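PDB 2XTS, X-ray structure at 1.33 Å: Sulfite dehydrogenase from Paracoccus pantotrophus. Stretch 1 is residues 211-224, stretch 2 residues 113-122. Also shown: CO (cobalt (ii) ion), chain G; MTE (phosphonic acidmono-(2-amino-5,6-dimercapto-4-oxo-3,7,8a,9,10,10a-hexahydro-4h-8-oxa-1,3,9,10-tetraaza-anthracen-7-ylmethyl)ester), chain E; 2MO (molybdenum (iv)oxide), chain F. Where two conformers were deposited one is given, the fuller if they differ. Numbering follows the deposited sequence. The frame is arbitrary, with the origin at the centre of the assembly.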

# COMPACT_ATOMS: atom_id res chain seq x y z
N ALA A 211 -5.69 -16.75 -1.77
CA ALA A 211 -6.94 -16.39 -1.14
C ALA A 211 -6.90 -16.60 0.37
O ALA A 211 -6.45 -17.64 0.85
CB ALA A 211 -8.10 -17.23 -1.77
N ARG A 212 -7.39 -15.61 1.11
CA ARG A 212 -7.50 -15.68 2.57
C ARG A 212 -8.87 -15.18 3.01
O ARG A 212 -9.51 -14.43 2.29
CB ARG A 212 -6.41 -14.87 3.28
CG ARG A 212 -6.69 -13.36 3.31
CD ARG A 212 -5.63 -12.60 4.08
NE ARG A 212 -5.52 -13.08 5.45
CZ ARG A 212 -4.47 -12.87 6.23
NH1 ARG A 212 -3.52 -12.02 5.87
NH2 ARG A 212 -4.40 -13.46 7.42
N LEU A 213 -9.26 -15.53 4.23
CA LEU A 213 -10.35 -14.83 4.86
C LEU A 213 -9.92 -13.52 5.49
O LEU A 213 -8.85 -13.44 6.10
CB LEU A 213 -11.01 -15.70 5.94
CG LEU A 213 -11.61 -17.02 5.47
CD1 LEU A 213 -12.34 -17.74 6.61
CD2 LEU A 213 -12.54 -16.81 4.27
N VAL A 214 -10.79 -12.54 5.36
CA VAL A 214 -10.71 -11.24 6.01
C VAL A 214 -11.94 -11.17 6.91
O VAL A 214 -13.08 -11.34 6.44
CB VAL A 214 -10.65 -10.08 4.99
CG1 VAL A 214 -10.86 -8.74 5.66
CG2 VAL A 214 -9.31 -10.13 4.30
N VAL A 215 -11.71 -10.99 8.23
CA VAL A 215 -12.76 -11.10 9.26
C VAL A 215 -12.75 -9.82 10.10
O VAL A 215 -12.10 -9.74 11.14
CB VAL A 215 -12.50 -12.34 10.16
CG1 VAL A 215 -13.72 -12.61 11.04
CG2 VAL A 215 -12.11 -13.58 9.29
N PRO A 216 -13.42 -8.77 9.60
CA PRO A 216 -13.21 -7.45 10.18
C PRO A 216 -13.47 -7.39 11.69
O PRO A 216 -14.50 -7.83 12.20
CB PRO A 216 -14.17 -6.58 9.40
CG PRO A 216 -14.18 -7.23 8.07
CD PRO A 216 -14.22 -8.68 8.37
N GLY A 217 -12.48 -6.88 12.40
CA GLY A 217 -12.57 -6.67 13.82
C GLY A 217 -12.25 -7.87 14.69
O GLY A 217 -12.21 -7.74 15.91
N TRP A 218 -12.08 -9.04 14.08
CA TRP A 218 -11.91 -10.29 14.81
C TRP A 218 -10.44 -10.73 14.81
O TRP A 218 -9.65 -10.35 13.92
CB TRP A 218 -12.82 -11.37 14.24
CG TRP A 218 -14.26 -11.24 14.62
CD1 TRP A 218 -14.87 -10.10 15.06
CD2 TRP A 218 -15.25 -12.27 14.65
NE1 TRP A 218 -16.19 -10.37 15.36
CE2 TRP A 218 -16.44 -11.69 15.11
CE3 TRP A 218 -15.24 -13.63 14.36
CZ2 TRP A 218 -17.60 -12.44 15.30
CZ3 TRP A 218 -16.38 -14.37 14.55
CH2 TRP A 218 -17.55 -13.78 15.01
N GLU A 219 -10.05 -11.48 15.83
CA GLU A 219 -8.69 -11.87 16.07
C GLU A 219 -8.06 -12.50 14.86
O GLU A 219 -8.68 -13.28 14.13
CB GLU A 219 -8.62 -12.78 17.32
CG GLU A 219 -9.22 -14.17 17.13
CD GLU A 219 -9.42 -14.96 18.42
OE1 GLU A 219 -9.08 -14.43 19.51
OE2 GLU A 219 -9.94 -16.10 18.34
N GLY A 220 -6.78 -12.19 14.67
CA GLY A 220 -6.08 -12.57 13.44
C GLY A 220 -6.12 -14.06 13.15
O GLY A 220 -6.08 -14.47 12.00
N ASN A 221 -6.11 -14.90 14.19
CA ASN A 221 -6.15 -16.33 13.93
C ASN A 221 -7.31 -16.75 13.04
O ASN A 221 -7.20 -17.75 12.32
CB ASN A 221 -6.16 -17.13 15.25
CG ASN A 221 -6.07 -18.62 15.01
OD1 ASN A 221 -7.07 -19.34 15.14
ND2 ASN A 221 -4.92 -19.09 14.55
N MET A 222 -8.40 -16.02 13.06
CA MET A 222 -9.56 -16.41 12.29
C MET A 222 -9.42 -16.03 10.82
O MET A 222 -10.23 -16.46 10.00
CB MET A 222 -10.79 -15.85 12.93
CG MET A 222 -10.95 -16.33 14.36
SD MET A 222 -12.45 -15.66 15.14
CE MET A 222 -13.68 -16.83 14.59
N TRP A 223 -8.39 -15.23 10.48
CA TRP A 223 -8.17 -14.80 9.10
C TRP A 223 -7.44 -15.92 8.36
O TRP A 223 -6.24 -15.81 8.03
CB TRP A 223 -7.38 -13.48 9.07
CG TRP A 223 -8.08 -12.29 9.65
CD1 TRP A 223 -8.73 -12.18 10.85
CD2 TRP A 223 -8.04 -10.99 9.10
NE1 TRP A 223 -9.16 -10.90 11.04
CE2 TRP A 223 -8.76 -10.14 9.96
CE3 TRP A 223 -7.54 -10.47 7.91
CZ2 TRP A 223 -8.94 -8.80 9.70
CZ3 TRP A 223 -7.71 -9.15 7.64
CH2 TRP A 223 -8.40 -8.32 8.53
N VAL A 224 -8.13 -17.03 8.15
CA VAL A 224 -7.54 -18.25 7.62
C VAL A 224 -6.89 -17.96 6.25
O VAL A 224 -7.55 -17.46 5.33
CB VAL A 224 -8.58 -19.39 7.53
CG1 VAL A 224 -7.96 -20.64 6.91
CG2 VAL A 224 -9.17 -19.71 8.89
CO CO G . -9.87 -14.57 21.42
N1 MTE E . -4.06 -19.41 8.28
C2 MTE E . -3.47 -20.58 8.09
N2 MTE E . -3.92 -21.38 7.10
N3 MTE E . -2.42 -20.99 8.83
C4 MTE E . -1.91 -20.24 9.84
O4 MTE E . -0.93 -20.69 10.48
N5 MTE E . -2.15 -18.13 11.18
C6 MTE E . -3.22 -17.27 11.62
C7 MTE E . -3.93 -16.51 10.51
N8 MTE E . -4.31 -17.42 9.46
C9 MTE E . -2.52 -18.96 10.13
C10 MTE E . -3.65 -18.58 9.29
C1' MTE E . -2.78 -16.27 12.68
S1' MTE E . -2.51 -16.84 14.31
C2' MTE E . -2.68 -14.95 12.42
S2' MTE E . -2.36 -13.79 13.65
C3' MTE E . -2.88 -14.46 11.00
O3' MTE E . -3.06 -15.50 10.03
C4' MTE E . -1.67 -13.67 10.55
O4' MTE E . -1.90 -13.14 9.24
P MTE E . -0.60 -12.65 8.43
O1P MTE E . -0.08 -11.53 9.38
O2P MTE E . 0.40 -13.76 8.34
O3P MTE E . -1.12 -12.10 7.15
MO 2MO F . -2.51 -14.94 15.73
OT1 2MO F . -4.16 -14.68 16.37
OT2 2MO F . -1.44 -16.16 16.84
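Stretch 2, residues 113-122: TTTAFCECAA

Stretch 2 runs as an extended strand from Thr 113 to Glu 119, then leaves strand geometry at Cys 120. It does not pair with the short strand Arg 212 to Val 214: the two directions differ by 106° and the axes approach to 9.8 Å, so side chains and loop backbone make the contact. Along the path Ala 116 lies near Pro 216, Phe 117 near Gly 217, and Cys 120 near Gly 220, with CA atoms 4.4 Å apart in the last pair.

One hydrogen bond joins the backbones, Gly 220 N to Glu 119 O at 2.8 Å. Glycine suits this approach, since a CB there would point toward stretch 2 and come 2.8 Å from MTE S2'. Water 1 bridges Gly 217 N and Phe 117 O; water 2 links Trp 218 O to Phe 117 O and Glu 119 N.

Apolar packing centres on Trp 223. Cys 118 CB sits over its face, 3.7 Å from Trp 223 CZ3, while Ala 116 CB meets the edge, 3.8 Å from Trp 223 CH2. Thr 114 CG2 lies 3.8 Å from Val 214 CG1.

The molybdenum, bound by Cys 120 SG at 2.4 Å, carries OT1, which accepts a hydrogen bond from Ala 121 N at 3.0 Å and a weak one from Asn 221 N at 2.9 Å.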

# COMPACT_ATOMS: atom_id res chain seq x y z
N THR A 113 -15.06 -4.71 -1.21
CA THR A 113 -13.83 -4.24 -0.61
C THR A 113 -14.03 -3.91 0.85
O THR A 113 -15.11 -3.51 1.27
CB THR A 113 -13.26 -3.01 -1.36
OG1 THR A 113 -11.97 -2.67 -0.84
CG2 THR A 113 -14.16 -1.82 -1.21
N THR A 114 -12.98 -4.08 1.64
CA THR A 114 -12.94 -3.50 2.97
C THR A 114 -11.50 -3.19 3.30
O THR A 114 -10.60 -3.81 2.76
CB THR A 114 -13.54 -4.45 4.02
OG1 THR A 114 -13.81 -3.71 5.22
CG2 THR A 114 -12.59 -5.58 4.35
N THR A 115 -11.31 -2.20 4.15
CA THR A 115 -10.02 -1.87 4.72
C THR A 115 -10.09 -2.24 6.19
O THR A 115 -10.96 -1.79 6.91
CB THR A 115 -9.70 -0.38 4.52
OG1 THR A 115 -9.67 -0.18 3.12
CG2 THR A 115 -8.35 -0.03 5.10
N ALA A 116 -9.19 -3.10 6.64
CA ALA A 116 -9.32 -3.72 7.95
C ALA A 116 -7.99 -4.08 8.53
O ALA A 116 -7.10 -4.55 7.83
CB ALA A 116 -10.17 -4.99 7.85
N PHE A 117 -7.91 -3.94 9.85
CA PHE A 117 -6.73 -4.37 10.55
C PHE A 117 -6.82 -5.86 10.88
O PHE A 117 -7.88 -6.38 11.28
CB PHE A 117 -6.49 -3.55 11.85
CG PHE A 117 -7.46 -3.84 12.98
CD1 PHE A 117 -7.29 -4.95 13.82
CD2 PHE A 117 -8.55 -3.01 13.21
CE1 PHE A 117 -8.18 -5.21 14.85
CE2 PHE A 117 -9.42 -3.29 14.21
CZ PHE A 117 -9.25 -4.39 15.03
N CYS A 118 -5.68 -6.54 10.72
CA CYS A 118 -5.49 -7.92 11.15
C CYS A 118 -4.54 -7.87 12.33
O CYS A 118 -3.37 -7.57 12.14
CB CYS A 118 -4.89 -8.74 10.01
SG CYS A 118 -4.58 -10.46 10.45
N GLU A 119 -5.07 -8.06 13.55
CA GLU A 119 -4.27 -8.03 14.76
C GLU A 119 -4.24 -9.43 15.34
O GLU A 119 -5.28 -10.02 15.64
CB GLU A 119 -4.81 -7.04 15.79
CG GLU A 119 -3.90 -6.95 17.01
CD GLU A 119 -4.37 -6.00 18.10
OE1 GLU A 119 -5.58 -5.65 18.13
OE2 GLU A 119 -3.49 -5.66 18.93
N CYS A 120 -3.04 -9.97 15.51
CA CYS A 120 -2.93 -11.27 16.18
C CYS A 120 -3.50 -11.16 17.60
O CYS A 120 -3.28 -10.20 18.30
CB CYS A 120 -1.47 -11.67 16.25
SG CYS A 120 -1.21 -13.34 16.93
N ALA A 121 -4.24 -12.19 18.00
CA ALA A 121 -4.79 -12.28 19.33
C ALA A 121 -3.72 -12.08 20.39
O ALA A 121 -4.01 -11.55 21.49
CB ALA A 121 -5.44 -13.64 19.54
N ALA A 122 -2.51 -12.54 20.08
CA ALA A 122 -1.36 -12.52 20.98
C ALA A 122 -0.59 -11.20 21.00
O ALA A 122 0.42 -11.10 21.68
CB ALA A 122 -0.43 -13.70 20.68
O HOH W 1 -10.44 -5.48 11.24
O HOH W 2 -7.93 -8.23 13.59
O HOH W 3 -10.67 -16.49 20.87
O HOH W 4 -8.26 -15.49 22.44